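Local coordinates for centrosomal protein of 104 kDa (Homo sapiens, PDB 5LPH), which is required for cilium formation and for structural integrity at the ciliary tip, this chain being its TOG domain, a tubulin-binding module, at residues 54-59 and 97-102; 140-145 and 180-185; 159-164 and 200-205. All coordinates share one frame; numbering follows the deposited sequence.

Contact 1: residues 54-59 and 97-102; sequences EAYCKT and VRRAIK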
loop_
_atom_site.group_PDB
_atom_site.type_symbol
_atom_site.label_atom_id
_atom_site.label_comp_id
_atom_site.label_asym_id
_atom_site.label_seq_id
_atom_site.Cartn_x
_atom_site.Cartn_y
_atom_site.Cartn_z
ATOM N N GLU A 54 -17.381 13.639 14.428
ATOM C CA GLU A 54 -16.037 13.761 15.012
ATOM C C GLU A 54 -14.931 13.513 13.977
ATOM O O GLU A 54 -14.014 14.327 13.826
ATOM C CB GLU A 54 -15.832 12.754 16.143
ATOM C CG GLU A 54 -16.261 13.168 17.533
ATOM C CD GLU A 54 -15.646 12.243 18.574
ATOM O OE1 GLU A 54 -16.073 11.070 18.628
ATOM O OE2 GLU A 54 -14.722 12.675 19.306
ATOM N N ALA A 55 -15.040 12.384 13.273
ATOM C CA ALA A 55 -14.057 11.975 12.260
ATOM C C ALA A 55 -13.919 12.946 11.093
ATOM O O ALA A 55 -12.838 13.062 10.528
ATOM C CB ALA A 55 -14.388 10.581 11.736
ATOM N N TYR A 56 -15.006 13.633 10.741
ATOM C CA TYR A 56 -15.026 14.588 9.618
ATOM C C TYR A 56 -14.674 16.036 9.972
ATOM O O TYR A 56 -14.440 16.842 9.068
ATOM C CB TYR A 56 -16.407 14.589 8.945
ATOM C CG TYR A 56 -16.541 13.605 7.805
ATOM C CD1 TYR A 56 -16.746 12.249 8.049
ATOM C CD2 TYR A 56 -16.485 14.031 6.483
ATOM C CE1 TYR A 56 -16.876 11.344 7.011
ATOM C CE2 TYR A 56 -16.614 13.130 5.433
ATOM C CZ TYR A 56 -16.806 11.787 5.706
ATOM O OH TYR A 56 -16.936 10.875 4.694
ATOM N N CYS A 57 -14.650 16.384 11.256
ATOM C CA CYS A 57 -14.576 17.797 11.647
ATOM C C CYS A 57 -13.154 18.369 11.572
ATOM O O CYS A 57 -12.173 17.638 11.393
ATOM C CB CYS A 57 -15.172 17.998 13.038
ATOM S SG CYS A 57 -14.095 17.531 14.390
ATOM N N LYS A 58 -13.061 19.686 11.730
ATOM C CA LYS A 58 -11.812 20.426 11.533
ATOM C C LYS A 58 -10.864 20.427 12.738
ATOM O O LYS A 58 -9.801 21.032 12.668
ATOM C CB LYS A 58 -12.129 21.867 11.111
ATOM C CG LYS A 58 -12.610 21.978 9.675
ATOM C CD LYS A 58 -13.155 23.368 9.385
ATOM C CE LYS A 58 -13.593 23.511 7.934
ATOM N NZ LYS A 58 -14.267 24.819 7.716
ATOM N N THR A 59 -11.239 19.759 13.830
ATOM C CA THR A 59 -10.424 19.709 15.038
ATOM C C THR A 59 -9.712 18.357 15.113
ATOM O O THR A 59 -10.358 17.327 15.332
ATOM C CB THR A 59 -11.308 19.934 16.288
ATOM O OG1 THR A 59 -12.097 21.111 16.092
ATOM C CG2 THR A 59 -10.475 20.103 17.547
ATOM N N VAL A 97 -11.094 4.775 8.236
ATOM C CA VAL A 97 -9.636 4.596 8.136
ATOM C C VAL A 97 -9.107 5.133 6.808
ATOM O O VAL A 97 -8.123 5.867 6.777
ATOM C CB VAL A 97 -9.233 3.113 8.323
ATOM C CG1 VAL A 97 -7.829 2.815 7.791
ATOM C CG2 VAL A 97 -9.326 2.742 9.794
ATOM N N ARG A 98 -9.790 4.786 5.725
ATOM C CA ARG A 98 -9.411 5.221 4.378
ATOM C C ARG A 98 -9.274 6.745 4.242
ATOM O O ARG A 98 -8.346 7.230 3.606
ATOM C CB ARG A 98 -10.431 4.687 3.365
ATOM C CG ARG A 98 -10.117 4.956 1.907
ATOM C CD ARG A 98 -11.228 4.423 1.024
ATOM N NE ARG A 98 -11.198 5.018 -0.312
ATOM C CZ ARG A 98 -10.506 4.554 -1.353
ATOM N NH1 ARG A 98 -9.744 3.462 -1.253
ATOM N NH2 ARG A 98 -10.578 5.188 -2.520
ATOM N N ARG A 99 -10.205 7.492 4.821
ATOM C CA ARG A 99 -10.149 8.955 4.750
ATOM C C ARG A 99 -9.085 9.521 5.713
ATOM O O ARG A 99 -8.332 10.424 5.341
ATOM C CB ARG A 99 -11.549 9.560 4.883
ATOM C CG ARG A 99 -12.232 9.487 6.229
ATOM C CD ARG A 99 -13.501 10.324 6.233
ATOM N NE ARG A 99 -13.262 11.747 6.527
ATOM C CZ ARG A 99 -13.281 12.759 5.648
ATOM N NH1 ARG A 99 -13.534 12.577 4.350
ATOM N NH2 ARG A 99 -13.049 13.997 6.088
ATOM N N ALA A 100 -8.956 8.915 6.892
ATOM C CA ALA A 100 -7.949 9.322 7.876
ATOM C C ALA A 100 -6.492 9.046 7.464
ATOM O O ALA A 100 -5.581 9.701 7.973
ATOM C CB ALA A 100 -8.233 8.678 9.221
ATOM N N ILE A 101 -6.270 8.099 6.550
ATOM C CA ILE A 101 -4.943 7.902 5.950
ATOM C C ILE A 101 -4.485 9.141 5.161
ATOM O O ILE A 101 -3.285 9.391 5.055
ATOM C CB ILE A 101 -4.885 6.610 5.092
ATOM C CG1 ILE A 101 -4.907 5.381 6.010
ATOM C CG2 ILE A 101 -3.622 6.552 4.245
ATOM C CD1 ILE A 101 -5.267 4.082 5.314
ATOM N N LYS A 102 -5.429 9.916 4.628
ATOM C CA LYS A 102 -5.118 11.194 3.966
ATOM C C LYS A 102 -5.078 12.419 4.910
ATOM O O LYS A 102 -5.073 13.550 4.429
ATOM C CB LYS A 102 -6.119 11.455 2.821
ATOM C CG LYS A 102 -5.887 10.613 1.574
ATOM C CD LYS A 102 -7.045 10.717 0.584
ATOM C CE LYS A 102 -8.215 9.823 0.986
ATOM N NZ LYS A 102 -9.296 9.761 -0.041
#
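R99 meets Y56 by way of two torsions: a chi1 of 70° sets CG between the backbone N and the carbonyl carbon, and a bend at chi3 then turns the guanidinium over the tyrosine ring. The two planes differ by only 10°, and their centres are 3.6 Å apart, from the middle of the R99 guanidinium to the middle of the Y56 ring. CZ of R99 sits 20° off the ring normal, which meets the geometry of a cation-pi interaction as well as of a flat stack. Overlap is broad, since R99 NH1 reaches Y56 CE2 at 3.3 Å while R99 NH2 lies over Y56 CD2 at 3.5 Å. The methylene before the guanidinium takes part too, with R99 CD 4.0 Å from the Y56 ring centroid in a CH-pi contact over the same face. At the rim of the guanidinium, near its plane, A55 O stands 4.2 Å from R99 NE, and no hydrogen bond joins the segments. The backbones stay well apart, the CA atoms of A55 and A100 being 8.0 Å from each other, and the long arginine chain bridges the gap.

The ring itself is steadied from the far end: Y56 OH is hydrogen-bonded to E39 OE2, and the Y56 side chain also packs on L32 and A40. That carboxylate could make the phenol more electron-rich and so strengthen the attraction for the arginine. The contact buries 150 Å² and links the end of helix 49-56 to helix 83-100 in the N-terminal part of the domain, a cation-pi stack at the surface of the HEAT-repeat alpha-solenoid that makes up a TOG domain.

Contact 2: residues 140-145 and 180-185; sequences RTIPVL and PSYLVQ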
loop_
_atom_site.group_PDB
_atom_site.type_symbol
_atom_site.label_atom_id
_atom_site.label_comp_id
_atom_site.label_asym_id
_atom_site.label_seq_id
_atom_site.Cartn_x
_atom_site.Cartn_y
_atom_site.Cartn_z
ATOM N N ARG A 140 -9.070 -1.471 0.080
ATOM C CA ARG A 140 -9.562 -0.110 0.323
ATOM C C ARG A 140 -8.527 0.846 0.911
ATOM O O ARG A 140 -8.713 2.055 0.796
ATOM C CB ARG A 140 -10.792 -0.139 1.240
ATOM C CG ARG A 140 -12.000 -0.886 0.685
ATOM C CD ARG A 140 -12.503 -0.298 -0.622
ATOM N NE ARG A 140 -13.008 1.066 -0.475
ATOM C CZ ARG A 140 -13.215 1.923 -1.479
ATOM N NH1 ARG A 140 -12.937 1.599 -2.742
ATOM N NH2 ARG A 140 -13.702 3.130 -1.217
ATOM N N THR A 141 -7.465 0.323 1.535
ATOM C CA THR A 141 -6.476 1.152 2.241
ATOM C C THR A 141 -5.105 1.239 1.581
ATOM O O THR A 141 -4.499 2.310 1.605
ATOM C CB THR A 141 -6.277 0.686 3.693
ATOM O OG1 THR A 141 -5.802 -0.663 3.716
ATOM C CG2 THR A 141 -7.580 0.787 4.463
ATOM N N ILE A 142 -4.607 0.143 1.001
ATOM C CA ILE A 142 -3.229 0.136 0.475
ATOM C C ILE A 142 -2.986 1.168 -0.642
ATOM O O ILE A 142 -1.960 1.846 -0.612
ATOM C CB ILE A 142 -2.703 -1.294 0.080
ATOM C CG1 ILE A 142 -1.232 -1.278 -0.356
ATOM C CG2 ILE A 142 -3.399 -1.909 -1.122
ATOM C CD1 ILE A 142 -0.269 -0.761 0.669
ATOM N N PRO A 143 -3.928 1.318 -1.603
ATOM C CA PRO A 143 -3.699 2.331 -2.648
ATOM C C PRO A 143 -3.620 3.768 -2.112
ATOM O O PRO A 143 -2.837 4.573 -2.613
ATOM C CB PRO A 143 -4.914 2.168 -3.577
ATOM C CG PRO A 143 -5.480 0.830 -3.255
ATOM C CD PRO A 143 -5.240 0.671 -1.786
ATOM N N VAL A 144 -4.417 4.066 -1.091
ATOM C CA VAL A 144 -4.419 5.388 -0.472
ATOM C C VAL A 144 -3.135 5.575 0.342
ATOM O O VAL A 144 -2.560 6.664 0.375
ATOM C CB VAL A 144 -5.655 5.587 0.428
ATOM C CG1 VAL A 144 -5.659 6.981 1.030
ATOM C CG2 VAL A 144 -6.933 5.371 -0.377
ATOM N N LEU A 145 -2.692 4.502 0.987
ATOM C CA LEU A 145 -1.445 4.515 1.737
ATOM C C LEU A 145 -0.220 4.688 0.830
ATOM O O LEU A 145 0.740 5.356 1.217
ATOM C CB LEU A 145 -1.335 3.240 2.572
ATOM C CG LEU A 145 -0.446 3.238 3.812
ATOM C CD1 LEU A 145 -0.619 4.460 4.704
ATOM C CD2 LEU A 145 -0.740 1.986 4.610
ATOM N N PRO A 180 1.847 -7.182 -3.510
ATOM C CA PRO A 180 2.787 -7.219 -4.635
ATOM C C PRO A 180 2.211 -6.725 -5.963
ATOM O O PRO A 180 2.919 -6.085 -6.732
ATOM C CB PRO A 180 3.167 -8.696 -4.707
ATOM C CG PRO A 180 3.153 -9.115 -3.278
ATOM C CD PRO A 180 1.968 -8.400 -2.683
ATOM N N SER A 181 0.934 -6.996 -6.208
ATOM C CA SER A 181 0.266 -6.551 -7.430
ATOM C C SER A 181 0.138 -5.029 -7.566
ATOM O O SER A 181 0.119 -4.520 -8.682
ATOM C CB SER A 181 -1.109 -7.210 -7.541
ATOM O OG SER A 181 -1.809 -6.729 -8.669
ATOM N N TYR A 182 0.033 -4.313 -6.448
ATOM C CA TYR A 182 0.063 -2.842 -6.462
ATOM C C TYR A 182 1.458 -2.300 -6.731
ATOM O O TYR A 182 1.599 -1.271 -7.389
ATOM C CB TYR A 182 -0.453 -2.248 -5.146
ATOM C CG TYR A 182 -1.924 -2.460 -4.958
ATOM C CD1 TYR A 182 -2.849 -1.822 -5.784
ATOM C CD2 TYR A 182 -2.402 -3.315 -3.971
ATOM C CE1 TYR A 182 -4.209 -2.025 -5.622
ATOM C CE2 TYR A 182 -3.758 -3.526 -3.810
ATOM C CZ TYR A 182 -4.653 -2.878 -4.630
ATOM O OH TYR A 182 -5.988 -3.093 -4.433
ATOM N N LEU A 183 2.476 -2.989 -6.219
ATOM C CA LEU A 183 3.861 -2.529 -6.328
ATOM C C LEU A 183 4.478 -2.712 -7.715
ATOM O O LEU A 183 5.468 -2.051 -8.027
ATOM C CB LEU A 183 4.736 -3.215 -5.274
ATOM C CG LEU A 183 4.331 -2.980 -3.816
ATOM C CD1 LEU A 183 5.152 -3.852 -2.885
ATOM C CD2 LEU A 183 4.475 -1.513 -3.436
ATOM N N VAL A 184 3.901 -3.596 -8.534
ATOM C CA VAL A 184 4.359 -3.797 -9.927
ATOM C C VAL A 184 3.517 -3.043 -10.972
ATOM O O VAL A 184 3.733 -3.213 -12.168
ATOM C CB VAL A 184 4.464 -5.303 -10.311
ATOM C CG1 VAL A 184 5.409 -6.028 -9.361
ATOM C CG2 VAL A 184 3.105 -5.999 -10.356
ATOM N N GLN A 185 2.570 -2.216 -10.529
ATOM C CA GLN A 185 1.761 -1.411 -11.440
ATOM C C GLN A 185 2.667 -0.333 -12.026
ATOM O O GLN A 185 3.437 0.283 -11.285
ATOM C CB GLN A 185 0.559 -0.771 -10.712
ATOM C CG GLN A 185 -0.558 -0.336 -11.648
ATOM C CD GLN A 185 -1.755 0.247 -10.927
ATOM O OE1 GLN A 185 -2.086 -0.157 -9.810
ATOM N NE2 GLN A 185 -2.426 1.193 -11.579
#
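The ring of Y182 is approached at a slant by both I142 and P143, which divide it between them. The CG2 branch of I142 lies by the CD2-CE2 bond, whereas P143 CG comes 3.9 Å from Y182 CE1 and continues along the phenol end, 4.1 Å from Y182 OH. The modelled 3.2 Å between I142 CG2 and Y182 CE2 is too short to be reliable.

I142 and Y182 both set out toward the opposite segment. In Y182 a chi1 of -69° places CG anti to the carbonyl carbon, which swings the ring across to helix 131-147. In I142 the longer branch is anti to the backbone N (chi1 -175°), and the methyl CG2 is left to meet the tyrosine. The nearest CA atoms across the contact, those of P143 and Y182, are 7.4 Å apart.

Helix 131-147 kinks here: P143, as a proline, has no N-H to give, and V144 N also lacks its bond to the preceding turn. The regular pattern resumes at L145, whose N is 2.9 Å from T141 O. On the other side, Q199 NE2 is hydrogen-bonded to the carbonyl oxygens of L183 and Q185, fixing the chain as it leaves helix 178-183, and L183 packs on L202 and L206.

The contact thus joins helix 131-147 to the short helix 178-183 within the all-helical, HEAT-repeat TOG domain, residues 141-145 falling in HEAT 1. No hydrogen bond crosses between the segments; the pairs that touch are mostly carbon on carbon, and 129 Å² is buried in all. Cohesion therefore probably rests on dispersion and the exclusion of water, and shape fit is likely to matter more than bond direction.

Contact 3: residues 159-164 and 200-205; sequences TAANFI and MGLLAR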
loop_
_atom_site.group_PDB
_atom_site.type_symbol
_atom_site.label_atom_id
_atom_site.label_comp_id
_atom_site.label_asym_id
_atom_site.label_seq_id
_atom_site.Cartn_x
_atom_site.Cartn_y
_atom_site.Cartn_z
ATOM N N THR A 159 7.089 6.131 7.366
ATOM C CA THR A 159 6.025 5.517 8.182
ATOM C C THR A 159 5.022 4.762 7.305
ATOM O O THR A 159 4.635 3.638 7.625
ATOM C CB THR A 159 5.273 6.568 9.033
ATOM O OG1 THR A 159 6.210 7.286 9.834
ATOM C CG2 THR A 159 4.239 5.916 9.952
ATOM N N ALA A 160 4.607 5.394 6.210
ATOM C CA ALA A 160 3.686 4.782 5.262
ATOM C C ALA A 160 4.288 3.525 4.624
ATOM O O ALA A 160 3.639 2.474 4.601
ATOM C CB ALA A 160 3.291 5.779 4.187
ATOM N N ALA A 161 5.532 3.628 4.157
ATOM C CA ALA A 161 6.220 2.501 3.518
ATOM C C ALA A 161 6.448 1.343 4.485
ATOM O O ALA A 161 6.179 0.188 4.147
ATOM C CB ALA A 161 7.539 2.942 2.902
ATOM N N ASN A 162 6.928 1.642 5.687
ATOM C CA ASN A 162 7.104 0.603 6.712
ATOM C C ASN A 162 5.795 -0.129 7.046
ATOM O O ASN A 162 5.811 -1.349 7.232
ATOM C CB ASN A 162 7.724 1.178 7.994
ATOM C CG ASN A 162 9.213 1.479 7.853
ATOM O OD1 ASN A 162 9.888 1.001 6.939
ATOM N ND2 ASN A 162 9.738 2.258 8.788
ATOM N N PHE A 163 4.671 0.597 7.106
ATOM C CA PHE A 163 3.374 -0.039 7.379
ATOM C C PHE A 163 2.942 -0.988 6.255
ATOM O O PHE A 163 2.394 -2.052 6.533
ATOM C CB PHE A 163 2.259 0.985 7.636
ATOM C CG PHE A 163 0.973 0.361 8.145
ATOM C CD1 PHE A 163 0.784 0.101 9.501
ATOM C CD2 PHE A 163 -0.036 -0.003 7.263
ATOM C CE1 PHE A 163 -0.391 -0.487 9.959
ATOM C CE2 PHE A 163 -1.213 -0.590 7.714
ATOM C CZ PHE A 163 -1.394 -0.839 9.062
ATOM N N ILE A 164 3.182 -0.596 5.005
ATOM C CA ILE A 164 2.852 -1.426 3.838
ATOM C C ILE A 164 3.659 -2.731 3.872
ATOM O O ILE A 164 3.117 -3.817 3.651
ATOM C CB ILE A 164 3.094 -0.665 2.511
ATOM C CG1 ILE A 164 2.117 0.512 2.394
ATOM C CG2 ILE A 164 2.934 -1.595 1.306
ATOM C CD1 ILE A 164 2.364 1.448 1.228
HETATM N N MSE A 200 9.509 1.820 -5.931
HETATM C CA MSE A 200 10.680 1.016 -6.288
HETATM C C MSE A 200 11.402 0.458 -5.098
HETATM O O MSE A 200 11.827 -0.697 -5.117
HETATM C CB MSE A 200 11.613 1.883 -7.116
HETATM C CG MSE A 200 11.151 1.806 -8.532
HETATM SE SE MSE A 200 12.159 3.100 -9.587
HETATM C CE MSE A 200 12.585 1.759 -10.988
ATOM N N GLY A 201 11.555 1.277 -4.059
ATOM C CA GLY A 201 12.121 0.833 -2.790
ATOM C C GLY A 201 11.332 -0.298 -2.156
ATOM O O GLY A 201 11.913 -1.279 -1.702
ATOM N N LEU A 202 10.010 -0.150 -2.123
ATOM C CA LEU A 202 9.120 -1.192 -1.595
ATOM C C LEU A 202 9.163 -2.475 -2.422
ATOM O O LEU A 202 9.157 -3.569 -1.859
ATOM C CB LEU A 202 7.672 -0.699 -1.522
ATOM C CG LEU A 202 7.345 0.219 -0.348
ATOM C CD1 LEU A 202 6.049 0.980 -0.603
ATOM C CD2 LEU A 202 7.252 -0.582 0.939
ATOM N N LEU A 203 9.200 -2.327 -3.747
ATOM C CA LEU A 203 9.301 -3.462 -4.655
ATOM C C LEU A 203 10.572 -4.258 -4.380
ATOM O O LEU A 203 10.500 -5.460 -4.128
ATOM C CB LEU A 203 9.272 -2.994 -6.112
ATOM C CG LEU A 203 9.462 -4.039 -7.218
ATOM C CD1 LEU A 203 8.502 -5.203 -7.068
ATOM C CD2 LEU A 203 9.265 -3.378 -8.569
ATOM N N ALA A 204 11.720 -3.581 -4.393
ATOM C CA ALA A 204 13.004 -4.240 -4.133
ATOM C C ALA A 204 13.054 -4.931 -2.769
ATOM O O ALA A 204 13.508 -6.074 -2.676
ATOM C CB ALA A 204 14.162 -3.261 -4.282
ATOM N N ARG A 205 12.582 -4.260 -1.720
ATOM C CA ARG A 205 12.642 -4.831 -0.360
ATOM C C ARG A 205 11.706 -6.026 -0.178
ATOM O O ARG A 205 12.100 -7.019 0.427
ATOM C CB ARG A 205 12.378 -3.769 0.724
ATOM C CG ARG A 205 13.526 -2.781 0.921
ATOM C CD ARG A 205 13.376 -1.953 2.197
ATOM N NE ARG A 205 12.137 -1.168 2.237
ATOM C CZ ARG A 205 11.924 -0.009 1.603
ATOM N NH1 ARG A 205 12.862 0.565 0.841
ATOM N NH2 ARG A 205 10.744 0.594 1.730
#
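L202 is the hub of this contact, its two methyl branches going to different residues of helix 154-169. CD2 of L202 lies 4.0 Å from A161 CB and 3.5 Å from A161 O, so it rests against both the methyl and the backbone of the alanine. The other branch, L202 CD1, meets I164 CD1 at 4.1 Å, and these two side chains cross at about a right angle. A161 has a second neighbour in R205, whose NH2 comes 4.1 Å from A161 CB, the methyl lying at the edge of the guanidinium near its plane.

The bend at chi3 of R205 (-59°) folds the guanidinium back over its own helix, with G201 O 3.3 Å above its plane. The polar end is tied across the contact by the hydrogen bond of R205 NE with Q165 OE1, just beyond A161 and I164. Further out, I164 is backed by L145 and L146 of helix 131-147, while L203, on another side of helix 193-210, packs on F225 of helix 219-229.

A161 and L202 are the nearest pair of CA atoms, 6.9 Å apart. The short helical segments have their axes 10.7 Å apart and run in broadly the same direction, with a signed crossing angle of -30°. Such side-by-side packing of helices is characteristic of the stacked layers of a HEAT-repeat solenoid, and helix 154-169 lies within HEAT 1.

In the fold
Contact 1 is a surface contact, its centre about 19 Å from the centre of the chain, and rests on a cation and a ring; contact 2 is partly buried and contact 3 buried, and carbon packing dominates both. Contacts 2 and 3 are interleaved along the chain and share a core in which helices 131-147, 154-169, 178-183 and 193-210 are held together, with L145 of the first packing on F163 of the second. Contact 1 closes before either opens, yet it touches contact 2 by a probable hydrogen bond, R98 NH1 to R140 O at 2.7 Å, at the kinked helix. Contacts 1 and 3 do not touch.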